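PDB 7CPX: lovastatin nonaketide synthase, polyketide synthase component from Aspergillus terreus, which builds the dihydromonacolin L skeleton of lovastatin from malonyl-CoA, working as a multidomain homodimer together with its partner LovC. Local coordinates for residues 1264-1269 against 1823-1828; 1817-1822 against 2142-2147; 1195-1200 against 1259-1264. The protein carries 2 engineered substitutions. One frame throughout, in Å; residues are numbered along the deposited sequence.

Interaction 1: residues 1264-1269 against 1823-1828; sequences PDASTD and SRRPIY
Pro-1264 and Arg-1825 make the nearest backbone approach, with their CA atoms 6.2 Å apart, and beyond that point the 3-10 turn 1266-1268 brings Asp-1269 round to face two consecutive arginines of a segment without regular structure. The carboxylate of Asp-1269 is the centre of the contact, and CG is anti to its own carbonyl carbon (chi1 -70°). Arg-1825, extended from CG to NE, meets it side-on with two nitrogens. NE of Arg-1825 donates to OD1 of Asp-1269 at 2.6 Å, and NH2 of Arg-1825 donates to OD2 of Asp-1269 at 2.5 Å, each bond using the syn lone pair of its oxygen. The carboxylate and guanidinium planes are 21° apart, nearly coplanar, which suits a two-nitrogen grip. Arg-1824 arrives differently. Its chain is bent at chi3; NH2 of Arg-1824 meets OD1 of Asp-1269 at 2.8 Å from the anti side and out of the carboxylate plane, the two flat groups being turned 62° apart. OD1 therefore accepts from both arginines. The result is a worked example of a salt-bridge network in which one acid joins two neighbouring bases, here linking the chain that leaves dehydratase strand 1249-1260 to the loop between helix 1814-1822 and strand 1828-1832. Having two guanidinium groups so close would probably hold Asp-1269 in its ionised form. Apart from the carboxylate, NH1 of Arg-1824 makes a weak hydrogen bond to Thr-1268 OG1 and lies beside CB of Pro-1264, the two side chains running past each other in opposite directions. The guanidinium of Arg-1825 is sandwiched: the backbone N of Ala-1266 lies over the centre of one face, while CD1 of Ile-1827 sits over the opposite face, offset toward the rim. NH2 of Arg-1824 also forms a weak hydrogen bond with OD1 of Asn-1821, on the helix just before.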
ATOM      1  N   PRO A1264     -15.176  28.851 -14.667  1.00 91.92           N
ATOM      2  CA  PRO A1264     -15.271  30.274 -15.012  1.00 91.92           C
ATOM      3  C   PRO A1264     -16.649  30.831 -14.698  1.00 91.92           C
ATOM      4  O   PRO A1264     -17.665  30.146 -14.833  1.00 91.92           O
ATOM      5  CB  PRO A1264     -14.981  30.299 -16.517  1.00 91.92           C
ATOM      6  CG  PRO A1264     -14.324  29.003 -16.816  1.00 91.92           C
ATOM      7  CD  PRO A1264     -14.892  28.023 -15.851  1.00 91.92           C
ATOM      8  N   ASP A1265     -16.672  32.088 -14.277  1.00 97.90           N
ATOM      9  CA  ASP A1265     -17.897  32.790 -13.933  1.00 97.90           C
ATOM     10  C   ASP A1265     -18.097  33.972 -14.872  1.00 97.90           C
ATOM     11  O   ASP A1265     -17.219  34.331 -15.661  1.00 97.90           O
ATOM     12  CB  ASP A1265     -17.858  33.267 -12.477  1.00 97.90           C
ATOM     13  CG  ASP A1265     -17.619  32.135 -11.500  1.00 97.90           C
ATOM     14  OD1 ASP A1265     -18.025  30.993 -11.800  1.00 97.90           O
ATOM     15  OD2 ASP A1265     -17.024  32.385 -10.431  1.00 97.90           O
ATOM     16  N   ALA A1266     -19.280  34.579 -14.776  1.00 98.11           N
ATOM     17  CA  ALA A1266     -19.560  35.762 -15.580  1.00 98.11           C
ATOM     18  C   ALA A1266     -18.597  36.893 -15.252  1.00 98.11           C
ATOM     19  O   ALA A1266     -18.326  37.747 -16.104  1.00 98.11           O
ATOM     20  CB  ALA A1266     -21.003  36.214 -15.365  1.00 98.11           C
ATOM     21  N   SER A1267     -18.068  36.918 -14.026  1.00 98.60           N
ATOM     22  CA  SER A1267     -17.083  37.932 -13.670  1.00 98.60           C
ATOM     23  C   SER A1267     -15.825  37.801 -14.515  1.00 98.60           C
ATOM     24  O   SER A1267     -15.126  38.794 -14.747  1.00 98.60           O
ATOM     25  CB  SER A1267     -16.738  37.830 -12.185  1.00 98.60           C
ATOM     26  OG  SER A1267     -16.210  36.553 -11.874  1.00 98.60           O
ATOM     27  N   THR A1268     -15.521  36.592 -14.981  1.00 96.76           N
ATOM     28  CA  THR A1268     -14.380  36.369 -15.858  1.00 96.76           C
ATOM     29  C   THR A1268     -14.694  36.670 -17.315  1.00 96.76           C
ATOM     30  O   THR A1268     -13.799  36.564 -18.159  1.00 96.76           O
ATOM     31  CB  THR A1268     -13.890  34.922 -15.736  1.00 96.76           C
ATOM     32  OG1 THR A1268     -14.888  34.030 -16.248  1.00 96.76           O
ATOM     33  CG2 THR A1268     -13.602  34.574 -14.285  1.00 96.76           C
ATOM     34  N   ASP A1269     -15.934  37.033 -17.631  1.00 98.38           N
ATOM     35  CA  ASP A1269     -16.297  37.318 -19.012  1.00 98.38           C
ATOM     36  C   ASP A1269     -15.529  38.498 -19.591  1.00 98.38           C
ATOM     37  O   ASP A1269     -15.274  39.494 -18.909  1.00 98.38           O
ATOM     38  CB  ASP A1269     -17.809  37.494 -19.173  1.00 98.38           C
ATOM     39  CG  ASP A1269     -18.567  36.197 -18.991  1.00 98.38           C
ATOM     40  OD1 ASP A1269     -17.921  35.160 -18.731  1.00 98.38           O
ATOM     41  OD2 ASP A1269     -19.810  36.210 -19.110  1.00 98.38           O
ATOM     42  N   SER A1823     -17.248  30.049 -25.854  1.00 96.67           N
ATOM     43  CA  SER A1823     -16.041  29.282 -26.116  1.00 96.67           C
ATOM     44  C   SER A1823     -15.318  28.916 -24.828  1.00 96.67           C
ATOM     45  O   SER A1823     -14.559  27.942 -24.810  1.00 96.67           O
ATOM     46  CB  SER A1823     -15.126  30.088 -27.040  1.00 96.67           C
ATOM     47  OG  SER A1823     -13.822  29.547 -27.099  1.00 96.67           O
ATOM     48  N   ARG A1824     -15.561  29.658 -23.744  1.00 94.28           N
ATOM     49  CA  ARG A1824     -14.836  29.481 -22.496  1.00 94.28           C
ATOM     50  C   ARG A1824     -15.685  28.944 -21.353  1.00 94.28           C
ATOM     51  O   ARG A1824     -15.122  28.409 -20.394  1.00 94.28           O
ATOM     52  CB  ARG A1824     -14.213  30.816 -22.062  1.00 94.28           C
ATOM     53  CG  ARG A1824     -13.358  30.748 -20.809  1.00 94.28           C
ATOM     54  CD  ARG A1824     -12.714  32.091 -20.532  1.00 94.28           C
ATOM     55  NE  ARG A1824     -13.699  33.159 -20.625  1.00 94.28           N
ATOM     56  CZ  ARG A1824     -14.598  33.426 -19.689  1.00 94.28           C
ATOM     57  NH1 ARG A1824     -14.634  32.753 -18.552  1.00 94.28           N
ATOM     58  NH2 ARG A1824     -15.492  34.385 -19.904  1.00 94.28           N
ATOM     59  N   ARG A1825     -17.006  29.075 -21.419  1.00 95.43           N
ATOM     60  CA  ARG A1825     -17.876  28.573 -20.364  1.00 95.43           C
ATOM     61  C   ARG A1825     -19.264  28.357 -20.947  1.00 95.43           C
ATOM     62  O   ARG A1825     -19.569  28.861 -22.033  1.00 95.43           O
ATOM     63  CB  ARG A1825     -17.931  29.544 -19.174  1.00 95.43           C
ATOM     64  CG  ARG A1825     -18.637  30.858 -19.462  1.00 95.43           C
ATOM     65  CD  ARG A1825     -18.540  31.794 -18.269  1.00 95.43           C
ATOM     66  NE  ARG A1825     -19.339  33.001 -18.436  1.00 95.43           N
ATOM     67  CZ  ARG A1825     -20.620  33.107 -18.107  1.00 95.43           C
ATOM     68  NH1 ARG A1825     -21.294  32.084 -17.609  1.00 95.43           N
ATOM     69  NH2 ARG A1825     -21.240  34.270 -18.285  1.00 95.43           N
ATOM     70  N   PRO A1826     -20.129  27.609 -20.251  1.00 97.96           N
ATOM     71  CA  PRO A1826     -21.466  27.338 -20.795  1.00 97.96           C
ATOM     72  C   PRO A1826     -22.393  28.540 -20.713  1.00 97.96           C
ATOM     73  O   PRO A1826     -23.189  28.668 -19.777  1.00 97.96           O
ATOM     74  CB  PRO A1826     -21.975  26.175 -19.927  1.00 97.96           C
ATOM     75  CG  PRO A1826     -20.777  25.668 -19.189  1.00 97.96           C
ATOM     76  CD  PRO A1826     -19.880  26.843 -19.022  1.00 97.96           C
ATOM     77  N   ILE A1827     -22.291  29.432 -21.691  1.00 97.46           N
ATOM     78  CA  ILE A1827     -23.158  30.602 -21.753  1.00 97.46           C
ATOM     79  C   ILE A1827     -24.512  30.180 -22.306  1.00 97.46           C
ATOM     80  O   ILE A1827     -24.591  29.509 -23.342  1.00 97.46           O
ATOM     81  CB  ILE A1827     -22.526  31.702 -22.620  1.00 97.46           C
ATOM     82  CG1 ILE A1827     -21.166  32.128 -22.051  1.00 97.46           C
ATOM     83  CG2 ILE A1827     -23.480  32.878 -22.734  1.00 97.46           C
ATOM     84  CD1 ILE A1827     -21.187  33.405 -21.233  1.00 97.46           C
ATOM     85  N   TYR A1828     -25.580  30.577 -21.622  1.00 99.21           N
ATOM     86  CA  TYR A1828     -26.943  30.242 -22.016  1.00 99.21           C
ATOM     87  C   TYR A1828     -27.685  31.504 -22.431  1.00 99.21           C
ATOM     88  O   TYR A1828     -27.604  32.531 -21.750  1.00 99.21           O
ATOM     89  CB  TYR A1828     -27.688  29.548 -20.874  1.00 99.21           C
ATOM     90  CG  TYR A1828     -27.184  28.157 -20.572  1.00 99.21           C
ATOM     91  CD1 TYR A1828     -27.587  27.072 -21.336  1.00 99.21           C
ATOM     92  CD2 TYR A1828     -26.309  27.928 -19.522  1.00 99.21           C
ATOM     93  CE1 TYR A1828     -27.130  25.800 -21.065  1.00 99.21           C
ATOM     94  CE2 TYR A1828     -25.847  26.659 -19.243  1.00 99.21           C
ATOM     95  CZ  TYR A1828     -26.261  25.598 -20.018  1.00 99.21           C
ATOM     96  OH  TYR A1828     -25.803  24.329 -19.744  1.00 99.21           O
TER

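Interaction 2: residues 1817-1822 against 2142-2147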
ATOM      1  N   ASN A1817     -20.904  39.131 -27.129  1.00100.28           N
ATOM      2  CA  ASN A1817     -20.113  38.845 -25.937  1.00100.28           C
ATOM      3  C   ASN A1817     -20.386  37.434 -25.440  1.00100.28           C
ATOM      4  O   ASN A1817     -19.455  36.691 -25.103  1.00100.28           O
ATOM      5  CB  ASN A1817     -20.421  39.860 -24.836  1.00100.28           C
ATOM      6  CG  ASN A1817     -19.848  41.227 -25.126  1.00100.28           C
ATOM      7  OD1 ASN A1817     -20.519  42.087 -25.697  1.00100.28           O
ATOM      8  ND2 ASN A1817     -18.597  41.437 -24.737  1.00100.28           N
ATOM      9  N   ASN A1818     -21.661  37.047 -25.394  1.00 99.57           N
ATOM     10  CA  ASN A1818     -22.019  35.692 -25.005  1.00 99.57           C
ATOM     11  C   ASN A1818     -21.475  34.679 -26.000  1.00 99.57           C
ATOM     12  O   ASN A1818     -21.016  33.602 -25.609  1.00 99.57           O
ATOM     13  CB  ASN A1818     -23.537  35.569 -24.892  1.00 99.57           C
ATOM     14  CG  ASN A1818     -24.082  36.229 -23.643  1.00 99.57           C
ATOM     15  OD1 ASN A1818     -23.383  36.360 -22.639  1.00 99.57           O
ATOM     16  ND2 ASN A1818     -25.340  36.650 -23.697  1.00 99.57           N
ATOM     17  N   ARG A1819     -21.524  35.001 -27.292  1.00 98.94           N
ATOM     18  CA  ARG A1819     -20.974  34.088 -28.288  1.00 98.94           C
ATOM     19  C   ARG A1819     -19.487  33.860 -28.053  1.00 98.94           C
ATOM     20  O   ARG A1819     -19.008  32.722 -28.077  1.00 98.94           O
ATOM     21  CB  ARG A1819     -21.224  34.628 -29.696  1.00 98.94           C
ATOM     22  CG  ARG A1819     -22.636  34.385 -30.199  1.00 98.94           C
ATOM     23  CD  ARG A1819     -22.757  34.621 -31.696  1.00 98.94           C
ATOM     24  NE  ARG A1819     -22.994  36.022 -32.022  1.00 98.94           N
ATOM     25  CZ  ARG A1819     -24.186  36.602 -32.000  1.00 98.94           C
ATOM     26  NH1 ARG A1819     -25.272  35.940 -31.639  1.00 98.94           N
ATOM     27  NH2 ARG A1819     -24.291  37.881 -32.348  1.00 98.94           N
ATOM     28  N   MET A1820     -18.741  34.937 -27.809  1.00 97.76           N
ATOM     29  CA  MET A1820     -17.306  34.805 -27.578  1.00 97.76           C
ATOM     30  C   MET A1820     -17.024  34.025 -26.300  1.00 97.76           C
ATOM     31  O   MET A1820     -16.143  33.158 -26.273  1.00 97.76           O
ATOM     32  CB  MET A1820     -16.658  36.187 -27.514  1.00 97.76           C
ATOM     33  CG  MET A1820     -15.168  36.162 -27.203  1.00 97.76           C
ATOM     34  SD  MET A1820     -14.444  37.808 -27.102  1.00 97.76           S
ATOM     35  CE  MET A1820     -15.393  38.517 -25.759  1.00 97.76           C
ATOM     36  N   ASN A1821     -17.758  34.323 -25.228  1.00 96.48           N
ATOM     37  CA  ASN A1821     -17.482  33.700 -23.939  1.00 96.48           C
ATOM     38  C   ASN A1821     -17.996  32.270 -23.850  1.00 96.48           C
ATOM     39  O   ASN A1821     -17.542  31.519 -22.981  1.00 96.48           O
ATOM     40  CB  ASN A1821     -18.088  34.543 -22.819  1.00 96.48           C
ATOM     41  CG  ASN A1821     -17.447  35.910 -22.712  1.00 96.48           C
ATOM     42  OD1 ASN A1821     -16.228  36.044 -22.812  1.00 96.48           O
ATOM     43  ND2 ASN A1821     -18.266  36.936 -22.523  1.00 96.48           N
ATOM     44  N   SER A1822     -18.926  31.876 -24.722  1.00 97.74           N
ATOM     45  CA  SER A1822     -19.370  30.490 -24.749  1.00 97.74           C
ATOM     46  C   SER A1822     -18.233  29.554 -25.110  1.00 97.74           C
ATOM     47  O   SER A1822     -18.249  28.384 -24.712  1.00 97.74           O
ATOM     48  CB  SER A1822     -20.515  30.325 -25.743  1.00 97.74           C
ATOM     49  OG  SER A1822     -20.104  30.680 -27.052  1.00 97.74           O
ATOM     50  N   THR A2142     -30.601  28.012 -24.414  1.00106.71           N
ATOM     51  CA  THR A2142     -29.717  27.264 -25.289  1.00106.71           C
ATOM     52  C   THR A2142     -28.276  27.680 -25.033  1.00106.71           C
ATOM     53  O   THR A2142     -27.981  28.870 -24.873  1.00106.71           O
ATOM     54  CB  THR A2142     -30.087  27.509 -26.753  1.00106.71           C
ATOM     55  OG1 THR A2142     -31.446  27.112 -26.976  1.00106.71           O
ATOM     56  CG2 THR A2142     -29.180  26.730 -27.676  1.00106.71           C
ATOM     57  N   ARG A2143     -27.384  26.694 -24.986  1.00103.01           N
ATOM     58  CA  ARG A2143     -25.974  26.946 -24.715  1.00103.01           C
ATOM     59  C   ARG A2143     -25.347  27.637 -25.918  1.00103.01           C
ATOM     60  O   ARG A2143     -25.134  27.015 -26.962  1.00103.01           O
ATOM     61  CB  ARG A2143     -25.262  25.636 -24.397  1.00103.01           C
ATOM     62  CG  ARG A2143     -23.803  25.790 -24.009  1.00103.01           C
ATOM     63  CD  ARG A2143     -23.295  24.544 -23.308  1.00103.01           C
ATOM     64  NE  ARG A2143     -21.858  24.582 -23.071  1.00103.01           N
ATOM     65  CZ  ARG A2143     -21.190  23.663 -22.388  1.00103.01           C
ATOM     66  NH1 ARG A2143     -21.803  22.625 -21.842  1.00103.01           N
ATOM     67  NH2 ARG A2143     -19.874  23.790 -22.245  1.00103.01           N
ATOM     68  N   VAL A2144     -25.041  28.922 -25.770  1.00100.54           N
ATOM     69  CA  VAL A2144     -24.556  29.737 -26.876  1.00100.54           C
ATOM     70  C   VAL A2144     -23.359  29.063 -27.531  1.00100.54           C
ATOM     71  O   VAL A2144     -22.590  28.355 -26.871  1.00100.54           O
ATOM     72  CB  VAL A2144     -24.195  31.155 -26.401  1.00100.54           C
ATOM     73  CG1 VAL A2144     -23.697  31.982 -27.562  1.00100.54           C
ATOM     74  CG2 VAL A2144     -25.396  31.821 -25.755  1.00100.54           C
ATOM     75  N   ARG A2145     -23.204  29.272 -28.834  1.00101.16           N
ATOM     76  CA  ARG A2145     -22.095  28.736 -29.605  1.00101.16           C
ATOM     77  C   ARG A2145     -21.172  29.870 -30.029  1.00101.16           C
ATOM     78  O   ARG A2145     -21.617  30.990 -30.298  1.00101.16           O
ATOM     79  CB  ARG A2145     -22.596  27.981 -30.841  1.00101.16           C
ATOM     80  CG  ARG A2145     -21.496  27.562 -31.810  1.00101.16           C
ATOM     81  CD  ARG A2145     -22.056  26.898 -33.056  1.00101.16           C
ATOM     82  NE  ARG A2145     -22.322  25.479 -32.858  1.00101.16           N
ATOM     83  CZ  ARG A2145     -22.610  24.629 -33.835  1.00101.16           C
ATOM     84  NH1 ARG A2145     -22.678  25.022 -35.097  1.00101.16           N
ATOM     85  NH2 ARG A2145     -22.827  23.350 -33.539  1.00101.16           N
ATOM     86  N   SER A2146     -19.878  29.569 -30.084  1.00 98.93           N
ATOM     87  CA  SER A2146     -18.906  30.558 -30.519  1.00 98.93           C
ATOM     88  C   SER A2146     -19.166  30.955 -31.967  1.00 98.93           C
ATOM     89  O   SER A2146     -19.595  30.144 -32.793  1.00 98.93           O
ATOM     90  CB  SER A2146     -17.486  30.014 -30.371  1.00 98.93           C
ATOM     91  OG  SER A2146     -16.529  30.991 -30.737  1.00 98.93           O
ATOM     92  N   ILE A2147     -18.896  32.225 -32.272  1.00 99.13           N
ATOM     93  CA  ILE A2147     -19.137  32.731 -33.618  1.00 99.13           C
ATOM     94  C   ILE A2147     -18.326  31.944 -34.637  1.00 99.13           C
ATOM     95  O   ILE A2147     -18.797  31.684 -35.751  1.00 99.13           O
ATOM     96  CB  ILE A2147     -18.811  34.235 -33.679  1.00 99.13           C
ATOM     97  CG1 ILE A2147     -19.344  34.851 -34.972  1.00 99.13           C
ATOM     98  CG2 ILE A2147     -17.318  34.453 -33.581  1.00 99.13           C
ATOM     99  CD1 ILE A2147     -20.845  34.974 -35.009  1.00 99.13           C
TER
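Helix 1814-1822 lies against the chain that runs out of strand 2139-2143, at the start of the ketoreductase region, and the contact is carried mainly by Arg-1819 and Ser-1822 on the helix and by Val-2144 on the strand exit. Val-2144 points its CB at the helix. Its CG1, anti to the backbone N (chi1 -180°), reaches the helix backbone at Arg-1819 CA, 3.5 Å away, and lies beside CG of Arg-1819, whose side chain crosses the valine at about a right angle. CB of Val-2144 rests 3.8 Å from CB of Ser-1822. Farther along, CG of Arg-1819 lies 3.5 Å from the carbonyl oxygen of Arg-2145, and CD1 of Ile-2147 lies against CD and NE of Arg-1819, 3.8 Å from each. The polar end of Arg-1819 is claimed by another partner, since NH2 forms a salt bridge with Glu-2372 of helix 2363-2385, the same helix on which Ile-2147 packs. No conventional hydrogen bond joins the two segments. What links the backbones is a C-H...O contact from CA of Ser-2146 to O of Arg-1819, 3.3 Å long with an angle of 160° at the hydrogen. That carbonyl is shared, because OG of Ser-1822 donates to O of Arg-1819 at 2.5 Å, tilted 33° from the carbonyl plane. The hydroxyl is thus turned to its own helix, although N of Ser-2146 is nearby. Next to this contact, Val-2144 probably bonds through its backbone to Ile-1827, just beyond the antiparallel pairing of strands 1828-1832 and 2139-2143. A serine hydroxyl folded back onto the carbonyl three residues earlier is a common feature of alpha helices, and here it accompanies a helix packed across an irregular strand exit.

Interaction 3: residues 1195-1200 against 1259-1264; sequences LYVPTH and KPFSPP
Tyr-1196 and Pro-1260 lie side by side and point the same way, the pyrrolidine meeting one side of the phenol ring obliquely: CD of Pro-1260 is 3.5 Å from CD2 of Tyr-1196. Their residues form a non-hydrogen-bonded antiparallel pair. The next pair, Val-1197 with Lys-1259, is the hydrogen-bonded one, with N of Val-1197 to O of Lys-1259 at 2.8 Å and N of Lys-1259 to O of Val-1197 at 2.9 Å. Val-1197 holds CG1 anti to its carbonyl carbon (chi1 -65°), and that methyl meets the ring edge of Phe-1261 at CD1, 3.9 Å away, while the two side chains cross obliquely. Phe-1261 N also donates to Leu-1195 O, in a bond modelled too short for its length to be trusted. At the other end, CG2 and OG1 of Thr-1199 both lie close to CB of Lys-1259. OG1 is bonded to O of Thr-1257, where Thr-1199 and His-1200 together face Thr-1257 in a classic beta bulge. The pairing belongs to the predicted C-terminal hotdog fold of the dehydratase. Val-1197 packs on Leu-987 of strand 986-987, its side chain about 6 Å from that of His-985, the predicted proton acceptor, while Tyr-1196 touches Tyr-1184 of helix 1170-1184 and strand 1016-1027 flanks strand 1196-1206.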
ATOM      1  N   LEU A1195      -7.379  30.889 -13.580  1.00 88.47           N
ATOM      2  CA  LEU A1195      -6.209  30.077 -13.254  1.00 88.47           C
ATOM      3  C   LEU A1195      -6.489  28.635 -13.658  1.00 88.47           C
ATOM      4  O   LEU A1195      -7.238  27.923 -12.988  1.00 88.47           O
ATOM      5  CB  LEU A1195      -5.881  30.187 -11.770  1.00 88.47           C
ATOM      6  CG  LEU A1195      -4.473  29.775 -11.329  1.00 88.47           C
ATOM      7  CD1 LEU A1195      -4.261  30.121  -9.870  1.00 88.47           C
ATOM      8  CD2 LEU A1195      -4.236  28.295 -11.550  1.00 88.47           C
ATOM      9  N   TYR A1196      -5.880  28.202 -14.758  1.00 87.11           N
ATOM     10  CA  TYR A1196      -5.962  26.818 -15.202  1.00 87.11           C
ATOM     11  C   TYR A1196      -4.835  26.024 -14.556  1.00 87.11           C
ATOM     12  O   TYR A1196      -3.675  26.451 -14.587  1.00 87.11           O
ATOM     13  CB  TYR A1196      -5.861  26.722 -16.723  1.00 87.11           C
ATOM     14  CG  TYR A1196      -6.897  27.502 -17.493  1.00 87.11           C
ATOM     15  CD1 TYR A1196      -6.697  28.835 -17.803  1.00 87.11           C
ATOM     16  CD2 TYR A1196      -8.066  26.900 -17.929  1.00 87.11           C
ATOM     17  CE1 TYR A1196      -7.634  29.551 -18.514  1.00 87.11           C
ATOM     18  CE2 TYR A1196      -9.007  27.607 -18.643  1.00 87.11           C
ATOM     19  CZ  TYR A1196      -8.787  28.933 -18.935  1.00 87.11           C
ATOM     20  OH  TYR A1196      -9.727  29.645 -19.645  1.00 87.11           O
ATOM     21  N   VAL A1197      -5.171  24.877 -13.979  1.00 84.25           N
ATOM     22  CA  VAL A1197      -4.169  23.971 -13.426  1.00 84.25           C
ATOM     23  C   VAL A1197      -4.228  22.668 -14.212  1.00 84.25           C
ATOM     24  O   VAL A1197      -5.324  22.235 -14.598  1.00 84.25           O
ATOM     25  CB  VAL A1197      -4.389  23.723 -11.926  1.00 84.25           C
ATOM     26  CG1 VAL A1197      -4.188  25.004 -11.146  1.00 84.25           C
ATOM     27  CG2 VAL A1197      -5.779  23.160 -11.675  1.00 84.25           C
ATOM     28  N   PRO A1198      -3.099  22.011 -14.475  1.00 80.20           N
ATOM     29  CA  PRO A1198      -3.150  20.741 -15.207  1.00 80.20           C
ATOM     30  C   PRO A1198      -4.048  19.742 -14.495  1.00 80.20           C
ATOM     31  O   PRO A1198      -3.782  19.341 -13.361  1.00 80.20           O
ATOM     32  CB  PRO A1198      -1.690  20.279 -15.223  1.00 80.20           C
ATOM     33  CG  PRO A1198      -0.894  21.504 -15.007  1.00 80.20           C
ATOM     34  CD  PRO A1198      -1.720  22.398 -14.140  1.00 80.20           C
ATOM     35  N   THR A1199      -5.121  19.344 -15.172  1.00 82.14           N
ATOM     36  CA  THR A1199      -6.086  18.410 -14.614  1.00 82.14           C
ATOM     37  C   THR A1199      -5.986  17.024 -15.228  1.00 82.14           C
ATOM     38  O   THR A1199      -6.101  16.028 -14.508  1.00 82.14           O
ATOM     39  CB  THR A1199      -7.513  18.943 -14.794  1.00 82.14           C
ATOM     40  OG1 THR A1199      -7.714  19.329 -16.159  1.00 82.14           O
ATOM     41  CG2 THR A1199      -7.760  20.130 -13.876  1.00 82.14           C
ATOM     42  N   HIS A1200      -5.776  16.921 -16.538  1.00 82.32           N
ATOM     43  CA  HIS A1200      -5.748  15.614 -17.186  1.00 82.32           C
ATOM     44  C   HIS A1200      -4.748  15.577 -18.329  1.00 82.32           C
ATOM     45  O   HIS A1200      -4.963  16.190 -19.373  1.00 82.32           O
ATOM     46  CB  HIS A1200      -7.128  15.231 -17.722  1.00 82.32           C
ATOM     47  CG  HIS A1200      -7.143  13.926 -18.456  1.00 82.32           C
ATOM     48  ND1 HIS A1200      -6.891  13.829 -19.808  1.00 82.32           N
ATOM     49  CD2 HIS A1200      -7.371  12.663 -18.025  1.00 82.32           C
ATOM     50  CE1 HIS A1200      -6.968  12.563 -20.178  1.00 82.32           C
ATOM     51  NE2 HIS A1200      -7.258  11.835 -19.116  1.00 82.32           N
ATOM     52  N   LYS A1259      -7.359  22.696 -16.546  1.00 85.83           N
ATOM     53  CA  LYS A1259      -8.716  23.144 -16.300  1.00 85.83           C
ATOM     54  C   LYS A1259      -8.720  24.242 -15.244  1.00 85.83           C
ATOM     55  O   LYS A1259      -7.843  24.274 -14.375  1.00 85.83           O
ATOM     56  CB  LYS A1259      -9.590  21.977 -15.835  1.00 85.83           C
ATOM     57  CG  LYS A1259     -11.066  22.130 -16.144  1.00 85.83           C
ATOM     58  CD  LYS A1259     -11.752  20.780 -16.232  1.00 85.83           C
ATOM     59  CE  LYS A1259     -13.223  20.927 -16.576  1.00 85.83           C
ATOM     60  NZ  LYS A1259     -13.907  19.610 -16.682  1.00 85.83           N
ATOM     61  N   PRO A1260      -9.681  25.165 -15.284  1.00 87.02           N
ATOM     62  CA  PRO A1260      -9.674  26.261 -14.312  1.00 87.02           C
ATOM     63  C   PRO A1260      -9.679  25.746 -12.882  1.00 87.02           C
ATOM     64  O   PRO A1260     -10.332  24.751 -12.560  1.00 87.02           O
ATOM     65  CB  PRO A1260     -10.959  27.028 -14.637  1.00 87.02           C
ATOM     66  CG  PRO A1260     -11.200  26.754 -16.063  1.00 87.02           C
ATOM     67  CD  PRO A1260     -10.726  25.352 -16.304  1.00 87.02           C
ATOM     68  N   PHE A1261      -8.930  26.438 -12.021  1.00 89.54           N
ATOM     69  CA  PHE A1261      -8.930  26.094 -10.604  1.00 89.54           C
ATOM     70  C   PHE A1261     -10.349  26.093 -10.059  1.00 89.54           C
ATOM     71  O   PHE A1261     -10.709  25.245  -9.233  1.00 89.54           O
ATOM     72  CB  PHE A1261      -8.050  27.076  -9.833  1.00 89.54           C
ATOM     73  CG  PHE A1261      -7.722  26.631  -8.439  1.00 89.54           C
ATOM     74  CD1 PHE A1261      -6.729  25.695  -8.215  1.00 89.54           C
ATOM     75  CD2 PHE A1261      -8.397  27.159  -7.353  1.00 89.54           C
ATOM     76  CE1 PHE A1261      -6.419  25.285  -6.934  1.00 89.54           C
ATOM     77  CE2 PHE A1261      -8.093  26.754  -6.069  1.00 89.54           C
ATOM     78  CZ  PHE A1261      -7.102  25.817  -5.858  1.00 89.54           C
ATOM     79  N   SER A1262     -11.167  27.036 -10.512  1.00 92.77           N
ATOM     80  CA  SER A1262     -12.599  27.048 -10.282  1.00 92.77           C
ATOM     81  C   SER A1262     -13.302  27.329 -11.600  1.00 92.77           C
ATOM     82  O   SER A1262     -12.754  28.028 -12.458  1.00 92.77           O
ATOM     83  CB  SER A1262     -12.994  28.111  -9.248  1.00 92.77           C
ATOM     84  OG  SER A1262     -12.469  27.794  -7.971  1.00 92.77           O
ATOM     85  N   PRO A1263     -14.511  26.809 -11.791  1.00 89.78           N
ATOM     86  CA  PRO A1263     -15.197  26.993 -13.072  1.00 89.78           C
ATOM     87  C   PRO A1263     -15.344  28.467 -13.402  1.00 89.78           C
ATOM     88  O   PRO A1263     -15.608  29.286 -12.508  1.00 89.78           O
ATOM     89  CB  PRO A1263     -16.563  26.332 -12.844  1.00 89.78           C
ATOM     90  CG  PRO A1263     -16.328  25.350 -11.764  1.00 89.78           C
ATOM     91  CD  PRO A1263     -15.293  25.965 -10.871  1.00 89.78           C
ATOM     92  N   PRO A1264     -15.176  28.851 -14.667  1.00 91.92           N
ATOM     93  CA  PRO A1264     -15.271  30.274 -15.012  1.00 91.92           C
ATOM     94  C   PRO A1264     -16.649  30.831 -14.698  1.00 91.92           C
ATOM     95  O   PRO A1264     -17.665  30.146 -14.833  1.00 91.92           O
ATOM     96  CB  PRO A1264     -14.981  30.299 -16.517  1.00 91.92           C
ATOM     97  CG  PRO A1264     -14.324  29.003 -16.816  1.00 91.92           C
ATOM     98  CD  PRO A1264     -14.892  28.023 -15.851  1.00 91.92           C
TER

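In the fold
Interactions 1 and 2 touch, their centres about 9 Å apart, because helix 1814-1822 runs directly into 1823-1828; Asp-1269 also packs on Asn-1821. Interaction 3 shares Pro-1264 with interaction 1 but stays about 7 Å from interaction 2 at the nearest atoms. Interaction 2 is the most enclosed, with four of seven touching residues buried and none exposed; interaction 1 has two exposed of eight, interaction 3 one of seven. Their chemistry follows their place: ordered strand pairing inside the dehydratase near its predicted catalytic residues, a charged network in the loop after strand 1249-1260, and largely apolar, C-H...O packing at the start of the ketoreductase region.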